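Local coordinates for protein carbohydrate binding module (Escherichia coli, PDB 2XFD) that binds carbohydrate chains, here cellobiose, through a calcium-dependent site and probably recognises xylan-like polysaccharides as a family 60 carbohydrate-binding module, at residues Ser19-Gly23 against Gly24-Gln28; Ile67-Gly71 against Gln72-Ala76. All blocks are in the same frame, centred on the assembly; numbering follows the deposited sequence.

Interaction 1. Residues Ser19-Gly23 against Gly24-Gln28; sequences SLQVG and GTTVQ
Val22 and Val27 meet through their CG2 methyls, each placed anti to its own carbonyl carbon while CG1 lies anti to the backbone N (chi1 178° and 174°). The two side chains cross at an angle, Val22 CG2 lying 3.8 Å from Val27 CG2. The other methyl of Val27, CG1, runs alongside Leu20, whose CD2 it approaches to 4.2 Å, so the short branched valine touches two residues of the facing strand at once.

Val27 can do this because it is the extra residue of a classic beta bulge. It and Gln28 both face Leu20: Val27 N donates to Leu20 O at 2.8 Å, and Leu20 N donates to Gln28 O at 2.9 Å. The helix-like backbone of Val27 (psi -42°) makes the bulge and shifts the register by one between Leu20 and Gln21.

Beyond it the hairpin closes through a type I' turn from Val22 to Thr25, with Val22 N donating to Thr25 O and Thr25 N to Val22 O. Gly23 and Gly24, the residues with the least restricted backbones, suit its two corners, where phi is positive.

Gln21 and Thr26 point to the face of the sheet opposite Leu20 and Val22, where polar side chains suit the surface. Water joins them: one molecule takes a weak bond from Gln21 NE2, donates to Gly24 O and lies 2.6 Å from Thr26 OG1. A second bridges Thr26 OG1 to Ser19 OG, 2.8 Å from the serine oxygen.

Strand 25-31 is the outermost strand of a four-stranded antiparallel sheet. Strand 17-22 lies between it and strand 48-53, with Ser19 bonding to Ala52 and Gln21 to Arg50 through their backbones, while Leu20 packs on Ile49 and Val27 on Ala41 of strand 37-42.

Interaction 2. Residues Ile67-Gly71 against Gln72-Ala76; sequences IVVNG and QTRQA. With CA (calcium ion), chain D.
Ile67 exchanges two backbone hydrogen bonds with Arg74, giving its N-H to Arg74 O and receiving Arg74 N at its own O (2.8 Å). Its side chain, buried against Phe108 and Val51, meets the base of the arginine, CG1 lying 4.2 Å from Arg74 CB. Val68 turns to the other face and sets CG2 3.8 Å from Thr73 OG1, a pairing of beta-branched residues well suited to strands.

Val69 returns to the Ile67 face, and its CG2 sits 3.7 Å above the centre of the Arg74 guanidinium plane. The extended arginine is also held by its NE, which bonds in the carbonyl plane to Gln72 OE1 at 2.9 Å; NH1 and NH2 reach the carbonyls of Phe108, Asn110 and Val111. Water connects NH2 to Val69 O.

Val69 to Gln72 form the type I' turn of a two-residue beta hairpin. Asn70, often found where phi is positive, ties its amide to Ser4 N and Asn3 OD1. Gly71, at phi 90°, takes the second corner, a backbone shape glycine adopts readily. Past the hairpin, Gln75 OE1 binds calcium at 2.3 Å, alongside the backbone O of Asp65, the carboxylates of Glu77 and Glu98, and a water.

Both interactions are beta hairpins closed by type I' turns, and they follow in series along the chain, 19-28 before 67-76. They belong to different antiparallel sheets of a beta-sandwich: interaction 1 to the four-stranded sheet with strand 25-31 at its edge, interaction 2 to the sheet containing strand 62-69. Their centres lie 16 Å apart and their nearest atoms about 6 Å, without touching. Ile49 of strand 48-53 lies in the core between the sheets, packing against Leu20 of one hairpin and Ile67 and Val69 of the other. Interaction 2 leads into a calcium site distinct from that at the glycan pocket, which is consistent with a structural role.

Interaction 1. Residues Ser19-Gly23 against Gly24-Gln28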
loop_
_atom_site.group_PDB
_atom_site.type_symbol
_atom_site.label_atom_id
_atom_site.label_comp_id
_atom_site.label_asym_id
_atom_site.label_seq_id
_atom_site.Cartn_x
_atom_site.Cartn_y
_atom_site.Cartn_z
ATOM N N SER A 19 3.719 -2.147 -5.005
ATOM C CA SER A 19 3.832 -3.608 -4.970
ATOM C C SER A 19 2.990 -4.168 -3.842
ATOM O O SER A 19 3.094 -3.737 -2.707
ATOM C CB SER A 19 5.293 -3.978 -4.748
ATOM O OG SER A 19 6.083 -3.604 -5.854
ATOM N N LEU A 20 2.211 -5.169 -4.185
ATOM C CA LEU A 20 1.542 -6.011 -3.187
ATOM C C LEU A 20 2.523 -7.129 -2.803
ATOM O O LEU A 20 2.940 -7.873 -3.700
ATOM C CB LEU A 20 0.273 -6.628 -3.794
ATOM C CG LEU A 20 -0.430 -7.598 -2.890
ATOM C CD1 LEU A 20 -0.957 -7.020 -1.599
ATOM C CD2 LEU A 20 -1.574 -8.249 -3.660
ATOM N N GLN A 21 2.847 -7.217 -1.543
ATOM C CA GLN A 21 3.812 -8.197 -1.039
ATOM C C GLN A 21 3.160 -9.090 -0.001
ATOM O O GLN A 21 2.329 -8.599 0.784
ATOM C CB GLN A 21 4.998 -7.473 -0.418
ATOM C CG GLN A 21 5.694 -6.522 -1.354
ATOM C CD GLN A 21 6.777 -5.727 -0.639
ATOM O OE1 GLN A 21 6.603 -5.244 0.467
ATOM N NE2 GLN A 21 7.838 -5.525 -1.317
ATOM N N VAL A 22 3.525 -10.345 0.038
ATOM C CA VAL A 22 3.058 -11.246 1.057
ATOM C C VAL A 22 4.289 -11.997 1.594
ATOM O O VAL A 22 4.996 -12.669 0.803
ATOM C CB VAL A 22 1.977 -12.191 0.568
ATOM C CG1 VAL A 22 1.578 -13.130 1.686
ATOM C CG2 VAL A 22 0.785 -11.421 0.094
ATOM N N GLY A 23 4.618 -11.852 2.869
ATOM C CA GLY A 23 5.818 -12.467 3.425
ATOM C C GLY A 23 7.090 -11.981 2.793
ATOM O O GLY A 23 8.122 -12.677 2.830
ATOM N N GLY A 24 7.091 -10.812 2.186
ATOM C CA GLY A 24 8.269 -10.277 1.483
ATOM C C GLY A 24 8.306 -10.621 0.048
ATOM O O GLY A 24 9.154 -10.107 -0.682
ATOM N N THR A 25 7.451 -11.527 -0.456
ATOM C CA THR A 25 7.386 -11.861 -1.847
ATOM C C THR A 25 6.498 -10.857 -2.563
ATOM O O THR A 25 5.375 -10.591 -2.140
ATOM C CB THR A 25 6.719 -13.245 -2.086
ATOM O OG1 THR A 25 7.412 -14.190 -1.301
ATOM C CG2 THR A 25 6.614 -13.580 -3.484
ATOM N N THR A 26 6.965 -10.250 -3.635
ATOM C CA THR A 26 6.108 -9.393 -4.464
ATOM C C THR A 26 5.136 -10.248 -5.251
ATOM O O THR A 26 5.567 -11.023 -6.095
ATOM C CB THR A 26 6.941 -8.502 -5.354
ATOM O OG1 THR A 26 7.616 -7.554 -4.483
ATOM C CG2 THR A 26 6.030 -7.760 -6.361
ATOM N N VAL A 27 3.861 -10.115 -5.007
ATOM C CA VAL A 27 2.794 -10.796 -5.716
ATOM C C VAL A 27 2.454 -10.132 -7.014
ATOM O O VAL A 27 2.276 -10.789 -8.059
ATOM C CB VAL A 27 1.504 -10.887 -4.801
ATOM C CG1 VAL A 27 0.332 -11.459 -5.571
ATOM C CG2 VAL A 27 1.828 -11.737 -3.583
ATOM N N GLN A 28 2.389 -8.811 -7.033
ATOM C CA GLN A 28 2.055 -8.062 -8.244
ATOM C C GLN A 28 2.503 -6.634 -8.025
ATOM O O GLN A 28 2.473 -6.139 -6.905
ATOM C CB GLN A 28 0.573 -8.119 -8.536
ATOM C CG GLN A 28 0.101 -7.511 -9.878
ATOM C CD GLN A 28 0.780 -8.114 -11.045
ATOM O OE1 GLN A 28 0.306 -9.049 -11.576
ATOM N NE2 GLN A 28 1.925 -7.606 -11.396
HETATM O O HOH W 1 8.530 -4.838 -5.166
HETATM O O HOH W 2 9.288 -7.966 -2.583
HETATM O O HOH W 3 6.657 -15.389 1.191
#

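Interaction 2. Residues Ile67-Gly71 against Gln72-Ala76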
loop_
_atom_site.group_PDB
_atom_site.type_symbol
_atom_site.label_atom_id
_atom_site.label_comp_id
_atom_site.label_asym_id
_atom_site.label_seq_id
_atom_site.Cartn_x
_atom_site.Cartn_y
_atom_site.Cartn_z
ATOM N N ILE A 67 -7.375 -2.294 1.597
ATOM C CA ILE A 67 -7.328 -3.518 0.835
ATOM C C ILE A 67 -8.534 -4.358 1.231
ATOM O O ILE A 67 -9.166 -4.152 2.259
ATOM C CB ILE A 67 -5.992 -4.317 0.987
ATOM C CG1 ILE A 67 -5.889 -4.996 2.338
ATOM C CG2 ILE A 67 -4.835 -3.401 0.699
ATOM C CD1 ILE A 67 -4.678 -5.888 2.444
ATOM N N VAL A 68 -8.835 -5.386 0.405
ATOM C CA VAL A 68 -9.842 -6.361 0.692
ATOM C C VAL A 68 -9.169 -7.737 0.571
ATOM O O VAL A 68 -8.555 -8.022 -0.450
ATOM C CB VAL A 68 -11.038 -6.279 -0.294
ATOM C CG1 VAL A 68 -12.156 -7.205 0.182
ATOM C CG2 VAL A 68 -11.509 -4.849 -0.457
ATOM N N VAL A 69 -9.252 -8.533 1.607
ATOM C CA VAL A 69 -8.614 -9.839 1.679
ATOM C C VAL A 69 -9.685 -10.891 1.812
ATOM O O VAL A 69 -10.334 -10.967 2.870
ATOM C CB VAL A 69 -7.608 -9.919 2.840
ATOM C CG1 VAL A 69 -6.909 -11.270 2.815
ATOM C CG2 VAL A 69 -6.628 -8.782 2.821
ATOM N N ASN A 70 -9.947 -11.695 0.793
ATOM C CA ASN A 70 -10.990 -12.691 0.842
ATOM C C ASN A 70 -12.290 -12.102 1.357
ATOM O O ASN A 70 -13.040 -12.718 2.154
ATOM C CB ASN A 70 -10.540 -13.919 1.655
ATOM C CG ASN A 70 -9.340 -14.606 1.063
ATOM O OD1 ASN A 70 -9.261 -14.705 -0.175
ATOM N ND2 ASN A 70 -8.419 -15.096 1.916
ATOM N N GLY A 71 -12.636 -10.905 0.882
ATOM C CA GLY A 71 -13.848 -10.250 1.212
ATOM C C GLY A 71 -13.852 -9.346 2.412
ATOM O O GLY A 71 -14.838 -8.645 2.618
ATOM N N GLN A 72 -12.760 -9.331 3.190
ATOM C CA GLN A 72 -12.682 -8.482 4.371
ATOM C C GLN A 72 -11.933 -7.180 4.043
ATOM O O GLN A 72 -10.749 -7.233 3.689
ATOM C CB GLN A 72 -11.953 -9.212 5.489
ATOM C CG GLN A 72 -11.959 -8.401 6.801
ATOM C CD GLN A 72 -11.081 -9.017 7.828
ATOM O OE1 GLN A 72 -9.878 -9.144 7.617
ATOM N NE2 GLN A 72 -11.667 -9.414 8.979
ATOM N N THR A 73 -12.612 -6.067 4.161
ATOM C CA THR A 73 -11.968 -4.759 3.982
ATOM C C THR A 73 -11.088 -4.453 5.178
ATOM O O THR A 73 -11.578 -4.549 6.322
ATOM C CB THR A 73 -13.002 -3.679 3.744
ATOM O OG1 THR A 73 -13.691 -3.913 2.515
ATOM C CG2 THR A 73 -12.429 -2.296 3.679
ATOM N N ARG A 74 -9.859 -4.046 4.952
ATOM C CA ARG A 74 -8.916 -3.634 5.969
ATOM C C ARG A 74 -8.465 -2.229 5.598
ATOM O O ARG A 74 -7.764 -2.050 4.599
ATOM C CB ARG A 74 -7.749 -4.633 6.031
ATOM C CG ARG A 74 -8.163 -6.076 6.265
ATOM C CD ARG A 74 -6.971 -6.933 6.389
ATOM N NE ARG A 74 -7.319 -8.355 6.479
ATOM C CZ ARG A 74 -6.456 -9.344 6.519
ATOM N NH1 ARG A 74 -5.163 -9.128 6.556
ATOM N NH2 ARG A 74 -6.907 -10.613 6.479
ATOM N N GLN A 75 -8.906 -1.240 6.334
ATOM C CA GLN A 75 -8.595 0.156 6.021
ATOM C C GLN A 75 -7.113 0.443 6.221
ATOM O O GLN A 75 -6.553 0.069 7.255
ATOM C CB GLN A 75 -9.384 1.071 6.881
ATOM C CG GLN A 75 -10.898 1.065 6.668
ATOM C CD GLN A 75 -11.322 1.604 5.333
ATOM O OE1 GLN A 75 -10.617 2.343 4.676
ATOM N NE2 GLN A 75 -12.526 1.217 4.893
ATOM N N ALA A 76 -6.476 1.170 5.311
ATOM C CA ALA A 76 -5.062 1.524 5.511
ATOM C C ALA A 76 -4.830 2.305 6.783
ATOM O O ALA A 76 -3.846 2.076 7.490
ATOM C CB ALA A 76 -4.575 2.269 4.265
HETATM CA CA CA D . -9.563 4.290 3.986
HETATM O O HOH W 4 -9.396 -11.815 5.422
HETATM O O HOH W 5 -15.456 -5.965 2.194
HETATM O O HOH W 6 -11.679 5.372 3.975
#